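Local coordinates for long form salivary protein D7L1 (Culex quinquefasciatus, PDB 6V4C) that binds and sequesters adenine nucleotides, ADP and ATP most tightly, to inhibit platelet aggregation and hemostasis in the host during mosquito blood feeding, at residues Gln157-Gly162 with Ile181-Cys186; Leu256-Val261 with Asn280-Lys285; Lys70-Ala75 with Ile125-Ser130; Gln142-Gly147 with Glu264-Arg269. All coordinates share one frame; numbering follows the deposited sequence. Where two conformers were deposited one is given.

Contacts 2 and 3 are buried and contacts 1 and 4 only partly so, yet their chemistry does not divide along that line. Contact 1 packs aromatic rings beside a disulfide near the surface. Contact 2 is held by methionine and valine between two helices. Contact 3, about 32 Å from contact 2 between centres and on the opposite side of the chain's centre, mixes apolar packing with a carbonyl and a water. Contact 4 is the most polar and lies nearest the middle, where two loops hold the adenine of ADP between them. Helix 150-158 follows the first loop of contact 4 and runs into contact 1; helix 249-263 carries one side of contact 2 and leads into the second loop, whose Tyr268 touches Val261 and Lys285.

Contact 1 of 4, residues Gln157-Gly162 with Ile181-Cys186; sequences QFYQDG and IKHSNC
Phe158, in the weakly bonded last turn of helix 150-158, and Tyr159, just beyond it, lay their rings against Lys182, His183 and Cys186 on one side of helix 179-190, and the contact is made by ring packing without a hydrogen bond between the two segments. The CH-pi contact comes from a lysine methylene: Lys182 CB sits over one face of the Phe158 ring, 3.7 Å from its centroid, and Lys182 CD follows at 3.7 Å from Phe158 CE1. A lysine suits this exposed place because its methylenes can cover a ring while the extended chain carries its ammonium group away. Gln157 CB lies over the opposite face, so Phe158 is held between two aliphatic groups.

At the rim of the same ring, close to its plane, Cys186 CB packs 3.9 Å from Phe158 CE2. Cys186 is disulfide-bonded to Cys154, a covalent tie between helices 150-158 and 179-190 of this PBP/GOBP-type domain; the helical bundles of this family are commonly pinned by such bridges, and here the Phe158 ring packs against a cysteine of one.

The aromatic pair is edge-to-face, or T-shaped. Tyr159 points the CE2 side of its ring at the face of His183, with CE2 3.7 Å from His183 CG and the planes at 77°. CG of His183 is anti to the backbone N (chi1 -176°), which brings it up to Tyr159 CE2.

Polar ends are served outside the pair: Tyr159 OH hydrogen-bonds to Asp177, and Gln157 NE2 to Phe153 O while lying 4.0 Å from Cys186 SG.

Contact 2 of 4, residues Leu256-Val261 with Asn280-Lys285; sequences LDYIEV and NAMRSK
Segments 256-261 and 280-285, of helices 249-263 and 279-292, bring Val261 and Met282 together as their axes pass 10.7 Å apart at 70°, a steep crossing that confines contact to a few side chains. It is a helix-helix packing in the all-helical C-terminal half of this D7 protein that includes an oblique Met-aromatic contact with Tyr258.

Met282 does most of the work. Its unbranched chain is flexible enough to fold back against the other helix: chi2 of -62° turns SD and chi3 of -60° turns CE, leaving the methyl 3.5 Å from Asp257 O. That carbonyl is already engaged by Val261 N within its own helix, so an apolar neighbour costs it little. The sulfur meets Tyr258 with SD 3.9 Å from CD1, while the Tyr258 ring also makes an edge-to-face pair with Tyr277.

Val261 suits the crossing because its two short branches can meet both partners: CG2 packs 3.7 Å from Met282 CE, the side chains sliding past each other in opposite directions, and also touches Lys285. Lys285 uses its aliphatic part, crossing the valine at about a right angle with CD 3.8 Å from Val261 CG1.

Contact 3 of 4, residues Lys70-Ala75 with Ile125-Ser130; sequences KQQYEA and IYLLDS
The carbonyl oxygen Ile125 O is gripped by two groups: a water 2.8 Å away and, more weakly, Gln72 NE2 at 3.4 Å. The same water stands 2.6 Å from Gln72 O, bridging helix 66-75 to the end of helix 121-125, although further acceptors compete for its two protons, so neither bond need be permanent. That helix ends in a Schellman motif, with Leu127 at positive phi as the C-prime residue; the chain then turns toward helix 130-139, which carries residues of the ADP site.

Gln72 is suited to this buried place because its methylenes are apolar while its amide can both donate and accept. CG is anti to the backbone N (chi1 179°), which carries it over one face of the Tyr126 ring, 3.9 Å from the centroid, in a CH-pi contact. Beyond it the chain bends at chi2, and the amide plane is only 14° from that of the ring. The other amide atom, Gln72 OE1, accepts from Met6 N, so both ends of this buried group have partners.

Beside this polar centre, Tyr73 and Ile125 pack obliquely. Tyr73 OH is hydrogen-bonded to Val82 O, while Tyr73 CD1, nearer the backbone, lies 4.0 Å from Ile125 CD1.

Contact 4 of 4, residues Gln142-Gly147 with Glu264-Arg269; sequences QIKPKG and ENYSYR. With ADP (adenosine-5'-diphosphate), chain B.
Lys144 and Tyr266 meet in a loop-to-loop contact: the loop before helix 150-158 and the loop after helix 249-263 close on the adenine of ADP near the chain's centre. One backbone bond joins the loops directly, Gly147 N to Glu264 O at 2.8 Å, nearly straight (173°) and on a carbonyl lone pair. Glycine suits its positive phi, where a side chain would collide with the preceding carbonyl oxygen.

The adenine is sandwiched. Tyr266 supplies one slab, with ADP C2 3.3 Å above the centre of its ring, and Lys146 CB covers the opposite face, 3.5 Å from ADP C5. Tyr266 and Lys144 reach toward each other tip to tip, with Lys144 CE 3.2 Å from Tyr266 OH, itself hydrogen-bonded to Glu9.

Polar groups read the base edge. Lys144 bends at chi3 (84°) and chi4 (67°), the second turn placing NZ 3.0 Å from ADP N1; NZ also bonds to Pro145 O from above its carbonyl plane, and to Ile148 O and Ser263 O: four acceptors for at most three protons, so they must share. Lys144 O accepts weakly from ADP N6, and Tyr266 N donates to ADP N3 at 3.0 Å. Asn265 forms an Asx turn, its OD1 accepting from Ser267 N, while its ND2 bonds weakly to ADP O5'. Ser267 OG lies at the ribose hydroxyls, too close to O3' for the detail to be trusted. Tyr137 and Arg133 also bond to ADP.

Donors at N1 and N3 and an acceptor at N6 match adenine, consistent with binding of adenine and adenosine as well as the nucleotides.

Contact 1 of 4, residues Gln157-Gly162 with Ile181-Cys186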
# COMPACT_ATOMS: atom_id res chain seq x y z
N GLN A 157 7.27 -17.21 -6.44
CA GLN A 157 6.35 -17.72 -7.45
C GLN A 157 7.06 -18.08 -8.74
O GLN A 157 6.58 -18.94 -9.49
CB GLN A 157 5.27 -16.69 -7.74
CG GLN A 157 4.47 -16.23 -6.53
CD GLN A 157 3.47 -15.15 -6.88
OE1 GLN A 157 2.80 -15.22 -7.91
NE2 GLN A 157 3.37 -14.13 -6.03
N PHE A 158 8.20 -17.44 -9.02
CA PHE A 158 8.85 -17.57 -10.31
C PHE A 158 10.25 -18.15 -10.27
O PHE A 158 10.73 -18.64 -11.30
CB PHE A 158 8.90 -16.21 -11.03
CG PHE A 158 7.58 -15.51 -11.08
CD1 PHE A 158 6.51 -16.06 -11.78
CD2 PHE A 158 7.39 -14.31 -10.43
CE1 PHE A 158 5.29 -15.42 -11.83
CE2 PHE A 158 6.16 -13.66 -10.47
CZ PHE A 158 5.11 -14.22 -11.18
N TYR A 159 10.93 -18.13 -9.12
CA TYR A 159 12.31 -18.57 -9.03
C TYR A 159 12.47 -19.63 -7.96
O TYR A 159 11.80 -19.60 -6.92
CB TYR A 159 13.24 -17.40 -8.68
CG TYR A 159 13.33 -16.34 -9.74
CD1 TYR A 159 14.07 -16.54 -10.90
CD2 TYR A 159 12.67 -15.12 -9.58
CE1 TYR A 159 14.15 -15.56 -11.87
CE2 TYR A 159 12.75 -14.14 -10.55
CZ TYR A 159 13.49 -14.36 -11.69
OH TYR A 159 13.57 -13.38 -12.65
N GLN A 160 13.36 -20.58 -8.22
CA GLN A 160 13.83 -21.48 -7.18
C GLN A 160 14.87 -20.76 -6.33
O GLN A 160 15.69 -20.00 -6.84
CB GLN A 160 14.47 -22.72 -7.80
CG GLN A 160 13.49 -23.66 -8.47
CD GLN A 160 14.05 -25.05 -8.64
OE1 GLN A 160 14.17 -25.55 -9.76
NE2 GLN A 160 14.40 -25.69 -7.53
N ASP A 161 14.82 -21.01 -5.02
CA ASP A 161 15.78 -20.41 -4.11
C ASP A 161 17.20 -20.75 -4.56
O ASP A 161 17.51 -21.91 -4.84
CB ASP A 161 15.54 -20.93 -2.69
CG ASP A 161 14.28 -20.37 -2.07
OD1 ASP A 161 13.55 -19.63 -2.77
OD2 ASP A 161 14.02 -20.67 -0.89
N GLY A 162 18.04 -19.72 -4.65
CA GLY A 162 19.43 -19.91 -4.96
C GLY A 162 19.77 -20.07 -6.42
O GLY A 162 20.96 -20.21 -6.75
N ILE A 181 10.17 -11.04 -16.62
CA ILE A 181 9.00 -10.32 -17.09
C ILE A 181 7.83 -10.53 -16.13
O ILE A 181 7.14 -9.58 -15.74
CB ILE A 181 8.65 -10.72 -18.53
CG1 ILE A 181 9.76 -10.24 -19.48
CG2 ILE A 181 7.32 -10.13 -18.94
CD1 ILE A 181 9.50 -10.56 -20.94
N LYS A 182 7.61 -11.78 -15.71
CA LYS A 182 6.55 -12.06 -14.74
C LYS A 182 6.90 -11.48 -13.37
O LYS A 182 6.02 -10.96 -12.68
CB LYS A 182 6.33 -13.56 -14.61
CG LYS A 182 5.82 -14.26 -15.86
CD LYS A 182 5.59 -15.74 -15.55
CE LYS A 182 5.45 -16.57 -16.82
NZ LYS A 182 5.40 -18.03 -16.48
N HIS A 183 8.16 -11.58 -12.97
CA HIS A 183 8.56 -11.14 -11.64
C HIS A 183 8.45 -9.62 -11.50
O HIS A 183 7.91 -9.12 -10.51
CB HIS A 183 9.98 -11.62 -11.33
CG HIS A 183 10.44 -11.29 -9.94
ND1 HIS A 183 11.46 -10.41 -9.68
CD2 HIS A 183 10.01 -11.73 -8.73
CE1 HIS A 183 11.65 -10.32 -8.38
NE2 HIS A 183 10.78 -11.11 -7.78
N SER A 184 8.96 -8.88 -12.49
CA SER A 184 8.89 -7.43 -12.42
C SER A 184 7.47 -6.92 -12.59
O SER A 184 7.13 -5.85 -12.06
CB SER A 184 9.85 -6.79 -13.43
OG SER A 184 9.60 -7.25 -14.74
N ASN A 185 6.62 -7.65 -13.32
CA ASN A 185 5.20 -7.30 -13.33
C ASN A 185 4.59 -7.44 -11.94
O ASN A 185 3.83 -6.57 -11.50
CB ASN A 185 4.45 -8.17 -14.35
CG ASN A 185 2.96 -7.89 -14.36
OD1 ASN A 185 2.52 -6.85 -14.84
ND2 ASN A 185 2.18 -8.83 -13.84
N CYS A 186 4.93 -8.52 -11.24
CA CYS A 186 4.41 -8.73 -9.90
C CYS A 186 4.89 -7.66 -8.93
O CYS A 186 4.11 -7.13 -8.14
CB CYS A 186 4.81 -10.13 -9.42
SG CYS A 186 4.20 -10.65 -7.79

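Contact 2 of 4, residues Leu256-Val261 with Asn280-Lys285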
# COMPACT_ATOMS: atom_id res chain seq x y z
N LEU A 256 14.87 0.71 -4.06
CA LEU A 256 14.16 -0.57 -4.00
C LEU A 256 14.42 -1.30 -2.69
O LEU A 256 13.51 -1.91 -2.13
CB LEU A 256 14.56 -1.43 -5.20
CG LEU A 256 13.39 -1.88 -6.07
CD1 LEU A 256 12.68 -0.67 -6.66
CD2 LEU A 256 13.87 -2.81 -7.16
N ASP A 257 15.67 -1.28 -2.20
CA ASP A 257 15.97 -1.95 -0.94
C ASP A 257 15.11 -1.42 0.19
O ASP A 257 14.60 -2.19 1.01
CB ASP A 257 17.45 -1.80 -0.59
CG ASP A 257 18.36 -2.64 -1.46
OD1 ASP A 257 17.89 -3.65 -2.03
OD2 ASP A 257 19.55 -2.29 -1.58
N TYR A 258 14.93 -0.10 0.25
CA TYR A 258 14.13 0.48 1.32
C TYR A 258 12.65 0.18 1.14
O TYR A 258 11.94 -0.11 2.11
CB TYR A 258 14.39 1.98 1.41
CG TYR A 258 13.90 2.62 2.69
CD1 TYR A 258 14.06 1.99 3.92
CD2 TYR A 258 13.30 3.87 2.67
CE1 TYR A 258 13.61 2.58 5.08
CE2 TYR A 258 12.85 4.47 3.83
CZ TYR A 258 13.01 3.82 5.03
OH TYR A 258 12.56 4.42 6.19
N ILE A 259 12.16 0.24 -0.10
CA ILE A 259 10.80 -0.23 -0.38
C ILE A 259 10.62 -1.66 0.11
O ILE A 259 9.63 -1.99 0.77
CB ILE A 259 10.48 -0.11 -1.89
CG1 ILE A 259 10.32 1.36 -2.29
CG2 ILE A 259 9.23 -0.91 -2.22
CD1 ILE A 259 10.22 1.58 -3.79
N GLU A 260 11.58 -2.54 -0.20
CA GLU A 260 11.47 -3.94 0.20
C GLU A 260 11.36 -4.08 1.71
O GLU A 260 10.49 -4.80 2.21
CB GLU A 260 12.66 -4.74 -0.32
CG GLU A 260 12.60 -6.19 0.11
CD GLU A 260 13.49 -7.10 -0.70
OE1 GLU A 260 14.46 -6.61 -1.32
OE2 GLU A 260 13.21 -8.32 -0.72
N VAL A 261 12.23 -3.40 2.45
CA VAL A 261 12.21 -3.49 3.91
C VAL A 261 10.86 -3.02 4.45
O VAL A 261 10.28 -3.64 5.35
CB VAL A 261 13.39 -2.71 4.53
CG1 VAL A 261 13.16 -2.49 6.02
CG2 VAL A 261 14.69 -3.46 4.29
N ASN A 280 23.28 2.88 7.08
CA ASN A 280 24.15 1.91 7.74
C ASN A 280 23.37 0.67 8.16
O ASN A 280 23.86 -0.46 7.99
CB ASN A 280 24.83 2.56 8.95
CG ASN A 280 25.61 1.56 9.78
OD1 ASN A 280 26.65 1.05 9.35
ND2 ASN A 280 25.11 1.28 10.98
N ALA A 281 22.17 0.85 8.70
CA ALA A 281 21.35 -0.29 9.09
C ALA A 281 20.86 -1.09 7.88
O ALA A 281 20.58 -2.29 8.02
CB ALA A 281 20.16 0.17 9.93
N MET A 282 20.76 -0.46 6.71
CA MET A 282 20.21 -1.14 5.54
C MET A 282 21.12 -2.25 5.04
O MET A 282 20.63 -3.21 4.43
CB MET A 282 19.95 -0.13 4.42
CG MET A 282 18.70 0.72 4.62
SD MET A 282 17.18 -0.26 4.68
CE MET A 282 17.21 -1.03 3.07
N ARG A 283 22.43 -2.15 5.28
CA ARG A 283 23.35 -3.17 4.78
C ARG A 283 23.02 -4.55 5.33
O ARG A 283 22.97 -5.53 4.58
CB ARG A 283 24.79 -2.79 5.12
CG ARG A 283 25.35 -1.62 4.33
CD ARG A 283 26.85 -1.49 4.55
NE ARG A 283 27.57 -2.68 4.10
CZ ARG A 283 28.82 -2.98 4.44
NH1 ARG A 283 29.51 -2.17 5.24
NH2 ARG A 283 29.39 -4.09 3.98
N SER A 284 22.79 -4.65 6.64
CA SER A 284 22.51 -5.96 7.22
C SER A 284 21.10 -6.43 6.87
O SER A 284 20.84 -7.64 6.84
CB SER A 284 22.76 -5.96 8.73
OG SER A 284 22.06 -4.90 9.38
N LYS A 285 20.18 -5.50 6.60
CA LYS A 285 18.84 -5.91 6.17
C LYS A 285 18.87 -6.49 4.76
O LYS A 285 18.20 -7.50 4.49
CB LYS A 285 17.88 -4.73 6.27
CG LYS A 285 17.57 -4.34 7.70
CD LYS A 285 16.42 -3.36 7.78
CE LYS A 285 15.92 -3.24 9.21
NZ LYS A 285 15.46 -4.55 9.76

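Contact 3 of 4, residues Lys70-Ala75 with Ile125-Ser130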
# COMPACT_ATOMS: atom_id res chain seq x y z
N LYS A 70 -21.43 -1.61 0.77
CA LYS A 70 -22.16 -2.87 0.68
C LYS A 70 -21.37 -3.89 -0.14
O LYS A 70 -21.35 -5.08 0.20
N GLN A 71 -20.73 -3.45 -1.22
CA GLN A 71 -19.91 -4.36 -2.01
C GLN A 71 -18.72 -4.86 -1.21
O GLN A 71 -18.35 -6.04 -1.30
CB GLN A 71 -19.45 -3.67 -3.30
CG GLN A 71 -19.89 -4.37 -4.57
CD GLN A 71 -19.27 -3.76 -5.81
OE1 GLN A 71 -19.17 -2.54 -5.93
NE2 GLN A 71 -18.83 -4.61 -6.73
N GLN A 72 -18.09 -3.98 -0.42
CA GLN A 72 -16.98 -4.40 0.42
C GLN A 72 -17.43 -5.40 1.47
O GLN A 72 -16.73 -6.38 1.75
CB GLN A 72 -16.32 -3.18 1.07
CG GLN A 72 -15.15 -3.53 1.99
CD GLN A 72 -13.94 -4.04 1.23
OE1 GLN A 72 -13.74 -3.71 0.06
NE2 GLN A 72 -13.13 -4.86 1.89
N TYR A 73 -18.60 -5.17 2.07
CA TYR A 73 -19.12 -6.12 3.05
C TYR A 73 -19.42 -7.46 2.41
O TYR A 73 -19.07 -8.52 2.95
CB TYR A 73 -20.38 -5.56 3.73
CG TYR A 73 -21.10 -6.63 4.52
CD1 TYR A 73 -20.67 -6.99 5.79
CD2 TYR A 73 -22.20 -7.30 3.99
CE1 TYR A 73 -21.31 -7.98 6.51
CE2 TYR A 73 -22.85 -8.29 4.70
CZ TYR A 73 -22.40 -8.63 5.96
OH TYR A 73 -23.03 -9.61 6.68
N GLU A 74 -20.07 -7.44 1.24
CA GLU A 74 -20.46 -8.69 0.59
C GLU A 74 -19.26 -9.51 0.16
O GLU A 74 -19.33 -10.74 0.13
CB GLU A 74 -21.35 -8.39 -0.62
CG GLU A 74 -22.72 -7.86 -0.26
CD GLU A 74 -23.58 -8.89 0.44
OE1 GLU A 74 -23.58 -10.07 0.01
OE2 GLU A 74 -24.27 -8.53 1.42
N ALA A 75 -18.15 -8.85 -0.16
CA ALA A 75 -16.99 -9.56 -0.69
C ALA A 75 -16.34 -10.46 0.35
O ALA A 75 -15.68 -11.44 -0.01
CB ALA A 75 -15.98 -8.57 -1.25
N ILE A 125 -15.21 -4.78 8.46
CA ILE A 125 -15.68 -4.80 7.08
C ILE A 125 -14.53 -4.49 6.12
O ILE A 125 -14.43 -5.08 5.04
CB ILE A 125 -16.87 -3.85 6.90
CG1 ILE A 125 -18.11 -4.41 7.61
CG2 ILE A 125 -17.16 -3.62 5.42
CD1 ILE A 125 -19.37 -3.61 7.38
N TYR A 126 -13.64 -3.57 6.50
CA TYR A 126 -12.50 -3.21 5.67
C TYR A 126 -11.24 -3.99 6.03
O TYR A 126 -10.13 -3.55 5.70
CB TYR A 126 -12.29 -1.70 5.68
CG TYR A 126 -13.34 -0.99 4.86
CD1 TYR A 126 -14.60 -0.74 5.37
CD2 TYR A 126 -13.08 -0.60 3.55
CE1 TYR A 126 -15.57 -0.11 4.62
CE2 TYR A 126 -14.04 0.03 2.78
CZ TYR A 126 -15.29 0.28 3.32
OH TYR A 126 -16.25 0.90 2.57
N LEU A 127 -11.39 -5.13 6.69
CA LEU A 127 -10.32 -6.13 6.82
C LEU A 127 -9.08 -5.58 7.53
O LEU A 127 -7.97 -6.06 7.30
CB LEU A 127 -9.97 -6.74 5.46
CG LEU A 127 -11.17 -7.02 4.55
CD1 LEU A 127 -10.75 -7.65 3.23
CD2 LEU A 127 -12.21 -7.88 5.26
N LEU A 128 -9.26 -4.58 8.39
CA LEU A 128 -8.18 -4.08 9.22
C LEU A 128 -8.15 -4.71 10.60
O LEU A 128 -7.12 -4.65 11.28
CB LEU A 128 -8.25 -2.56 9.34
CG LEU A 128 -7.97 -1.79 8.04
CD1 LEU A 128 -8.27 -0.31 8.23
CD2 LEU A 128 -6.53 -1.99 7.59
N ASP A 129 -9.26 -5.31 11.03
CA ASP A 129 -9.29 -6.06 12.28
C ASP A 129 -8.31 -7.23 12.19
O ASP A 129 -8.28 -7.95 11.19
CB ASP A 129 -10.71 -6.58 12.51
CG ASP A 129 -10.81 -7.44 13.75
OD1 ASP A 129 -11.00 -6.88 14.85
OD2 ASP A 129 -10.71 -8.68 13.61
N SER A 130 -7.51 -7.41 13.25
CA SER A 130 -6.41 -8.36 13.20
C SER A 130 -6.90 -9.78 12.94
O SER A 130 -6.29 -10.53 12.17
CB SER A 130 -5.59 -8.30 14.49
OG SER A 130 -6.37 -8.67 15.60
O HOH W 1 -16.19 -7.03 4.17

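Contact 4 of 4, residues Gln142-Gly147 with Glu264-Arg269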
# COMPACT_ATOMS: atom_id res chain seq x y z
N GLN A 142 -2.54 -16.52 -2.02
CA GLN A 142 -2.21 -15.65 -3.15
C GLN A 142 -2.17 -14.18 -2.77
O GLN A 142 -1.75 -13.36 -3.59
CB GLN A 142 -3.20 -15.86 -4.30
CG GLN A 142 -4.54 -15.14 -4.13
CD GLN A 142 -5.45 -15.80 -3.10
OE1 GLN A 142 -5.12 -16.83 -2.52
NE2 GLN A 142 -6.61 -15.19 -2.88
N ILE A 143 -2.59 -13.81 -1.57
CA ILE A 143 -2.46 -12.44 -1.08
C ILE A 143 -1.17 -12.35 -0.28
O ILE A 143 -0.89 -13.21 0.57
CB ILE A 143 -3.67 -12.06 -0.21
CG1 ILE A 143 -4.98 -12.35 -0.95
CG2 ILE A 143 -3.60 -10.58 0.18
CD1 ILE A 143 -6.22 -12.00 -0.17
N LYS A 144 -0.37 -11.31 -0.53
CA LYS A 144 0.85 -11.11 0.24
C LYS A 144 0.50 -10.75 1.67
O LYS A 144 -0.10 -9.69 1.90
CB LYS A 144 1.69 -9.99 -0.37
CG LYS A 144 3.07 -9.85 0.26
CD LYS A 144 3.69 -8.49 0.04
CE LYS A 144 3.21 -7.48 1.06
NZ LYS A 144 3.69 -7.78 2.45
N PRO A 145 0.83 -11.58 2.66
CA PRO A 145 0.50 -11.24 4.05
C PRO A 145 1.57 -10.35 4.65
O PRO A 145 2.58 -10.07 4.00
CB PRO A 145 0.47 -12.61 4.73
CG PRO A 145 1.53 -13.38 4.00
CD PRO A 145 1.53 -12.88 2.56
N LYS A 146 1.39 -9.90 5.89
CA LYS A 146 2.46 -9.15 6.52
C LYS A 146 3.57 -10.11 6.95
O LYS A 146 3.35 -11.31 7.12
CB LYS A 146 1.95 -8.30 7.68
CG LYS A 146 2.12 -8.89 9.07
CD LYS A 146 1.72 -7.87 10.14
CE LYS A 146 1.71 -8.47 11.54
NZ LYS A 146 0.63 -9.49 11.70
N GLY A 147 4.78 -9.57 7.07
CA GLY A 147 5.93 -10.36 7.47
C GLY A 147 6.80 -10.87 6.35
O GLY A 147 7.89 -11.39 6.61
N GLU A 264 7.40 -5.38 4.30
CA GLU A 264 7.06 -6.46 5.23
C GLU A 264 6.01 -6.01 6.24
O GLU A 264 5.23 -6.84 6.73
CB GLU A 264 8.32 -6.96 5.94
CG GLU A 264 9.33 -7.61 5.01
CD GLU A 264 10.39 -8.40 5.75
OE1 GLU A 264 10.41 -8.34 7.00
OE2 GLU A 264 11.20 -9.08 5.09
N ASN A 265 5.96 -4.72 6.55
CA ASN A 265 4.95 -4.17 7.45
C ASN A 265 4.77 -2.70 7.08
O ASN A 265 5.65 -1.88 7.35
CB ASN A 265 5.39 -4.31 8.91
CG ASN A 265 4.30 -3.94 9.89
OD1 ASN A 265 3.60 -2.94 9.71
ND2 ASN A 265 4.13 -4.76 10.92
N TYR A 266 3.63 -2.38 6.47
CA TYR A 266 3.44 -1.06 5.88
C TYR A 266 3.47 0.07 6.90
O TYR A 266 3.63 1.23 6.52
CB TYR A 266 2.13 -1.02 5.08
CG TYR A 266 2.11 -1.97 3.90
CD1 TYR A 266 3.26 -2.18 3.13
CD2 TYR A 266 0.96 -2.65 3.55
CE1 TYR A 266 3.24 -3.04 2.05
CE2 TYR A 266 0.93 -3.52 2.47
CZ TYR A 266 2.08 -3.71 1.73
OH TYR A 266 2.07 -4.57 0.65
N SER A 267 3.32 -0.23 8.19
CA SER A 267 3.39 0.77 9.25
C SER A 267 4.82 1.07 9.69
O SER A 267 5.00 1.76 10.70
CB SER A 267 2.58 0.30 10.47
OG SER A 267 1.28 -0.11 10.10
N TYR A 268 5.81 0.58 8.94
CA TYR A 268 7.21 0.65 9.36
C TYR A 268 7.63 2.07 9.71
O TYR A 268 8.15 2.32 10.81
CB TYR A 268 8.09 0.08 8.24
CG TYR A 268 9.54 -0.14 8.59
CD1 TYR A 268 9.95 -1.31 9.23
CD2 TYR A 268 10.51 0.79 8.25
CE1 TYR A 268 11.28 -1.52 9.54
CE2 TYR A 268 11.84 0.58 8.56
CZ TYR A 268 12.22 -0.58 9.20
OH TYR A 268 13.55 -0.79 9.51
N ARG A 269 7.41 3.02 8.80
CA ARG A 269 7.86 4.39 9.03
C ARG A 269 7.04 5.13 10.08
O ARG A 269 7.45 6.21 10.50
CB ARG A 269 7.86 5.17 7.72
CG ARG A 269 8.90 4.70 6.73
CD ARG A 269 8.75 5.42 5.40
NE ARG A 269 9.22 6.80 5.47
CZ ARG A 269 8.89 7.74 4.59
NH1 ARG A 269 8.08 7.44 3.58
NH2 ARG A 269 9.36 8.97 4.72
PB ADP B . -1.29 -6.26 14.72
O1B ADP B . -1.45 -7.55 15.16
O2B ADP B . -0.93 -5.34 15.73
O3B ADP B . -2.38 -5.81 14.03
PA ADP B . 1.42 -5.38 14.12
O1A ADP B . 2.59 -6.07 14.72
O2A ADP B . 1.11 -4.22 14.87
O3A ADP B . 0.16 -6.27 14.03
O5' ADP B . 1.31 -5.04 12.64
C5' ADP B . 0.13 -4.50 12.07
C4' ADP B . 0.41 -3.76 10.78
O4' ADP B . 0.44 -4.63 9.67
C3' ADP B . -0.64 -2.81 10.27
O3' ADP B . -0.54 -1.55 10.85
C2' ADP B . -0.49 -2.80 8.75
O2' ADP B . 0.17 -1.68 8.34
C1' ADP B . 0.46 -3.92 8.51
N9 ADP B . 0.08 -4.82 7.46
C8 ADP B . -1.06 -5.47 7.38
N7 ADP B . -1.16 -6.24 6.39
C5 ADP B . 0.00 -6.10 5.73
C6 ADP B . 0.52 -6.67 4.57
N6 ADP B . -0.09 -7.52 3.82
N1 ADP B . 1.72 -6.30 4.18
C2 ADP B . 2.36 -5.42 4.89
N3 ADP B . 1.99 -4.85 5.98
C4 ADP B . 0.79 -5.22 6.38